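Local coordinates for dehalogenase (Rhodospirillaceae, PDB 6A41), which probably acts as a dehalogenase, removing halogen from organic substrates, and has the Rossmann fold of the short-chain dehydrogenase/reductase family, at residues N175-F188 / L211-L224. Residues are numbered along the deposited sequence; the frame is centred on the assembly and turned at random.
Sequences NAVGSNYVENPDYF and LGKSDELGATICFL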
loop_
_atom_site.group_PDB
_atom_site.type_symbol
_atom_site.label_atom_id
_atom_site.label_comp_id
_atom_site.label_asym_id
_atom_site.label_seq_id
_atom_site.Cartn_x
_atom_site.Cartn_y
_atom_site.Cartn_z
ATOM N N ASN A 175 -1.302 3.646 16.206
ATOM C CA ASN A 175 -0.341 3.599 15.072
ATOM C C ASN A 175 0.762 2.560 15.349
ATOM O O ASN A 175 0.937 2.075 16.494
ATOM C CB ASN A 175 0.319 4.973 14.931
ATOM C CG ASN A 175 -0.661 6.039 14.512
ATOM O OD1 ASN A 175 -0.952 6.986 15.321
ATOM N ND2 ASN A 175 -1.258 5.913 13.416
ATOM N N ALA A 176 1.568 2.271 14.311
ATOM C CA ALA A 176 2.764 1.455 14.487
ATOM C C ALA A 176 3.917 2.138 13.819
ATOM O O ALA A 176 3.729 2.938 12.842
ATOM C CB ALA A 176 2.596 0.098 13.854
ATOM N N VAL A 177 5.111 1.861 14.274
ATOM C CA VAL A 177 6.319 2.309 13.560
ATOM C C VAL A 177 6.946 0.998 13.027
ATOM O O VAL A 177 7.206 0.103 13.753
ATOM C CB VAL A 177 7.318 2.998 14.488
ATOM C CG1 VAL A 177 8.609 3.355 13.669
ATOM C CG2 VAL A 177 6.737 4.328 15.000
ATOM N N GLY A 178 7.125 0.918 11.719
ATOM C CA GLY A 178 7.662 -0.216 11.034
ATOM C C GLY A 178 9.148 -0.027 10.889
ATOM O O GLY A 178 9.622 0.519 9.898
ATOM N N SER A 179 9.860 -0.362 11.915
ATOM C CA SER A 179 11.337 -0.205 11.864
ATOM C C SER A 179 12.047 -1.232 11.027
ATOM O O SER A 179 11.621 -2.369 10.875
ATOM C CB SER A 179 11.947 -0.293 13.277
ATOM O OG SER A 179 13.269 0.230 13.347
ATOM N N ASN A 180 13.180 -0.832 10.453
ATOM C CA ASN A 180 14.187 -1.819 10.011
ATOM C C ASN A 180 15.544 -1.065 9.890
ATOM O O ASN A 180 15.606 0.122 9.702
ATOM C CB ASN A 180 13.827 -2.485 8.617
ATOM C CG ASN A 180 14.426 -3.950 8.399
ATOM O OD1 ASN A 180 14.190 -4.579 7.328
ATOM N ND2 ASN A 180 15.179 -4.425 9.314
ATOM N N TYR A 181 16.639 -1.819 10.012
ATOM C CA TYR A 181 17.985 -1.318 9.926
ATOM C C TYR A 181 18.293 -0.236 10.946
ATOM O O TYR A 181 19.054 0.677 10.584
ATOM C CB TYR A 181 18.283 -0.829 8.470
ATOM C CG TYR A 181 18.181 -1.976 7.521
ATOM C CD1 TYR A 181 19.153 -2.919 7.537
ATOM C CD2 TYR A 181 17.149 -2.117 6.621
ATOM C CE1 TYR A 181 19.120 -4.016 6.735
ATOM C CE2 TYR A 181 17.057 -3.210 5.806
ATOM C CZ TYR A 181 18.074 -4.178 5.827
ATOM O OH TYR A 181 18.032 -5.355 5.053
ATOM N N VAL A 182 17.692 -0.298 12.151
ATOM C CA VAL A 182 17.950 0.638 13.227
ATOM C C VAL A 182 18.812 -0.079 14.258
ATOM O O VAL A 182 18.439 -1.193 14.690
ATOM C CB VAL A 182 16.710 1.145 13.918
ATOM C CG1 VAL A 182 17.100 2.063 15.097
ATOM C CG2 VAL A 182 15.804 1.853 12.948
ATOM N N GLU A 183 19.961 0.526 14.597
ATOM C CA GLU A 183 20.849 -0.010 15.659
ATOM C C GLU A 183 19.973 -0.311 16.855
ATOM O O GLU A 183 19.328 0.580 17.399
ATOM C CB GLU A 183 21.913 0.977 16.047
ATOM C CG GLU A 183 22.811 1.272 14.868
ATOM C CD GLU A 183 23.831 2.408 15.138
ATOM O OE1 GLU A 183 23.830 2.976 16.251
ATOM O OE2 GLU A 183 24.608 2.709 14.217
ATOM N N ASN A 184 19.990 -1.574 17.279
ATOM C CA ASN A 184 19.229 -2.009 18.400
ATOM C C ASN A 184 19.637 -3.337 18.834
ATOM O O ASN A 184 20.132 -4.115 18.020
ATOM C CB ASN A 184 17.725 -1.897 18.125
ATOM C CG ASN A 184 17.124 -3.023 17.357
ATOM O OD1 ASN A 184 16.887 -4.096 17.944
ATOM N ND2 ASN A 184 16.685 -2.752 16.088
ATOM N N PRO A 185 19.321 -3.668 20.077
ATOM C CA PRO A 185 19.890 -4.927 20.545
ATOM C C PRO A 185 19.317 -6.203 19.993
ATOM O O PRO A 185 19.991 -7.232 20.095
ATOM C CB PRO A 185 19.734 -4.817 22.062
ATOM C CG PRO A 185 18.578 -3.926 22.260
ATOM C CD PRO A 185 18.709 -2.904 21.201
ATOM N N ASP A 186 18.102 -6.178 19.461
ATOM C CA ASP A 186 17.392 -7.362 18.964
ATOM C C ASP A 186 17.754 -7.769 17.529
ATOM O O ASP A 186 18.042 -8.938 17.248
ATOM C CB ASP A 186 15.878 -7.196 19.163
ATOM C CG ASP A 186 15.550 -7.344 20.599
ATOM O OD1 ASP A 186 15.774 -6.365 21.402
ATOM O OD2 ASP A 186 15.258 -8.490 20.996
ATOM N N TYR A 187 17.763 -6.795 16.634
ATOM C CA TYR A 187 17.928 -7.039 15.223
ATOM C C TYR A 187 19.259 -6.507 14.647
ATOM O O TYR A 187 19.670 -7.015 13.607
ATOM C CB TYR A 187 16.709 -6.447 14.486
ATOM C CG TYR A 187 15.405 -7.061 15.031
ATOM C CD1 TYR A 187 15.214 -8.413 15.029
ATOM C CD2 TYR A 187 14.475 -6.289 15.631
ATOM C CE1 TYR A 187 14.094 -8.985 15.664
ATOM C CE2 TYR A 187 13.301 -6.830 16.205
ATOM C CZ TYR A 187 13.087 -8.152 16.150
ATOM O OH TYR A 187 11.967 -8.702 16.817
ATOM N N PHE A 188 19.845 -5.412 15.230
ATOM C CA PHE A 188 21.073 -4.793 14.668
ATOM C C PHE A 188 22.024 -4.515 15.825
ATOM O O PHE A 188 22.237 -3.381 16.174
ATOM C CB PHE A 188 20.747 -3.540 13.801
ATOM C CG PHE A 188 19.914 -3.904 12.623
ATOM C CD1 PHE A 188 20.515 -4.422 11.497
ATOM C CD2 PHE A 188 18.487 -3.893 12.760
ATOM C CE1 PHE A 188 19.701 -4.938 10.456
ATOM C CE2 PHE A 188 17.686 -4.382 11.754
ATOM C CZ PHE A 188 18.312 -4.879 10.581
ATOM N N LEU A 211 22.777 2.706 8.669
ATOM C CA LEU A 211 21.786 2.295 9.667
ATOM C C LEU A 211 21.257 3.438 10.451
ATOM O O LEU A 211 21.882 4.503 10.544
ATOM C CB LEU A 211 22.349 1.264 10.648
ATOM C CG LEU A 211 22.864 -0.018 10.126
ATOM C CD1 LEU A 211 23.053 -1.049 11.248
ATOM C CD2 LEU A 211 22.077 -0.687 9.070
ATOM N N GLY A 212 20.054 3.270 10.973
ATOM C CA GLY A 212 19.418 4.276 11.727
ATOM C C GLY A 212 19.842 4.219 13.160
ATOM O O GLY A 212 20.440 3.242 13.656
ATOM N N LYS A 213 19.675 5.347 13.814
ATOM C CA LYS A 213 19.995 5.515 15.212
ATOM C C LYS A 213 18.833 5.205 16.118
ATOM O O LYS A 213 17.644 5.483 15.791
ATOM C CB LYS A 213 20.457 6.961 15.467
ATOM C CG LYS A 213 21.776 7.161 14.731
ATOM C CD LYS A 213 22.437 8.448 15.121
ATOM C CE LYS A 213 21.510 9.656 14.991
ATOM N NZ LYS A 213 22.334 10.847 14.517
ATOM N N SER A 214 19.156 4.661 17.304
ATOM C CA SER A 214 18.085 4.297 18.215
ATOM C C SER A 214 17.345 5.627 18.625
ATOM O O SER A 214 16.123 5.565 18.800
ATOM C CB SER A 214 18.579 3.564 19.488
ATOM O OG SER A 214 19.377 4.506 20.149
ATOM N N ASP A 215 18.056 6.766 18.713
ATOM C CA ASP A 215 17.432 8.079 18.892
ATOM C C ASP A 215 16.463 8.598 17.827
ATOM O O ASP A 215 15.574 9.418 18.163
ATOM C CB ASP A 215 18.463 9.113 19.178
ATOM C CG ASP A 215 19.009 8.925 20.640
ATOM O OD1 ASP A 215 18.516 8.063 21.456
ATOM O OD2 ASP A 215 19.929 9.645 20.955
ATOM N N GLU A 216 16.658 8.119 16.589
ATOM C CA GLU A 216 15.767 8.424 15.461
ATOM C C GLU A 216 14.476 7.641 15.601
ATOM O O GLU A 216 13.362 8.213 15.454
ATOM C CB GLU A 216 16.387 8.138 14.071
ATOM C CG GLU A 216 17.428 9.147 13.696
ATOM C CD GLU A 216 18.423 8.737 12.565
ATOM O OE1 GLU A 216 18.757 7.566 12.383
ATOM O OE2 GLU A 216 18.856 9.681 11.867
ATOM N N LEU A 217 14.640 6.347 15.863
ATOM C CA LEU A 217 13.407 5.509 16.173
ATOM C C LEU A 217 12.700 6.067 17.387
ATOM O O LEU A 217 11.459 6.201 17.366
ATOM C CB LEU A 217 13.807 4.081 16.344
ATOM C CG LEU A 217 12.692 3.059 16.571
ATOM C CD1 LEU A 217 11.620 3.152 15.583
ATOM C CD2 LEU A 217 13.244 1.663 16.516
ATOM N N GLY A 218 13.487 6.392 18.435
ATOM C CA GLY A 218 12.854 6.988 19.643
ATOM C C GLY A 218 12.081 8.324 19.361
ATOM O O GLY A 218 10.940 8.530 19.865
ATOM N N ALA A 219 12.678 9.192 18.567
ATOM C CA ALA A 219 12.074 10.437 18.230
ATOM C C ALA A 219 10.769 10.209 17.408
ATOM O O ALA A 219 9.793 10.961 17.581
ATOM C CB ALA A 219 12.997 11.436 17.450
ATOM N N THR A 220 10.789 9.227 16.533
ATOM C CA THR A 220 9.566 8.857 15.791
ATOM C C THR A 220 8.428 8.406 16.644
ATOM O O THR A 220 7.281 8.830 16.505
ATOM C CB THR A 220 9.930 7.903 14.634
ATOM O OG1 THR A 220 10.955 8.541 13.794
ATOM C CG2 THR A 220 8.738 7.654 13.840
ATOM N N ILE A 221 8.722 7.476 17.515
ATOM C CA ILE A 221 7.743 7.016 18.501
ATOM C C ILE A 221 7.254 8.152 19.390
ATOM O O ILE A 221 5.983 8.301 19.582
ATOM C CB ILE A 221 8.331 5.818 19.289
ATOM C CG1 ILE A 221 8.652 4.612 18.436
ATOM C CG2 ILE A 221 7.507 5.499 20.526
ATOM C CD1 ILE A 221 9.710 3.671 19.082
ATOM N N CYS A 222 8.162 8.984 19.905
ATOM C CA CYS A 222 7.796 10.145 20.649
ATOM C C CYS A 222 6.876 11.132 19.896
ATOM O O CYS A 222 5.866 11.615 20.420
ATOM C CB CYS A 222 8.999 10.900 21.176
ATOM S SG CYS A 222 9.770 9.989 22.540
ATOM N N PHE A 223 7.218 11.364 18.624
ATOM C CA PHE A 223 6.347 12.178 17.838
ATOM C C PHE A 223 4.879 11.581 17.804
ATOM O O PHE A 223 3.902 12.354 18.086
ATOM C CB PHE A 223 6.876 12.374 16.382
ATOM C CG PHE A 223 5.789 13.011 15.463
ATOM C CD1 PHE A 223 5.394 14.308 15.668
ATOM C CD2 PHE A 223 5.162 12.232 14.498
ATOM C CE1 PHE A 223 4.323 14.912 14.917
ATOM C CE2 PHE A 223 4.148 12.768 13.711
ATOM C CZ PHE A 223 3.746 14.068 13.926
ATOM N N LEU A 224 4.714 10.278 17.577
ATOM C CA LEU A 224 3.360 9.716 17.510
ATOM C C LEU A 224 2.647 9.775 18.864
ATOM O O LEU A 224 1.408 9.878 18.863
ATOM C CB LEU A 224 3.359 8.280 17.001
ATOM C CG LEU A 224 3.844 8.232 15.538
ATOM C CD1 LEU A 224 4.156 6.778 15.210
ATOM C CD2 LEU A 224 2.837 8.848 14.551
HETATM O O HOH W 1 21.811 4.089 17.979
#
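In the Rossmann fold of this chain, strand 172-179 packs against helix 214-225, and a single beta bridge between Val-182 and Gly-212 ties together the loops at one end of the pair. The strand and helix segments run antiparallel, at 166°, with their axes 9.3 Å apart. Val-177 lies between them and packs with both methyls: CG1, held anti to the backbone N (chi1 176°), meets Leu-217 CD1 at 3.6 Å, the two side chains sliding past each other in opposite directions, while CG2 touches Leu-224 CD1 at 3.6 Å and Ile-221 CG1. Leu-217 spreads its other methyl, CD2, over Ser-179 OG, 3.5 Å away. At the bridge, Gly-212 N donates to Tyr-181 O (2.8 Å) in the carbonyl plane, nearly straight at 168°; Glu-183 N returns a bond to Gly-212 O (2.9 Å) from above that carbonyl's plane. Val-182 CG1 rests 3.5 Å from Lys-213 O at the helix start, and Leu-211 CD2 lies against Tyr-181 CB. Water 1 donates to Glu-183 OE1 and accepts from Ser-214 N, 2.8 Å away, in the first turn. The negative carboxylate, relayed through this water, would probably suit the positive end of the helix dipole. The chemistry thus divides in two: polar backbone bonds and one water join the loops, and aliphatic packing holds the helix against the strand.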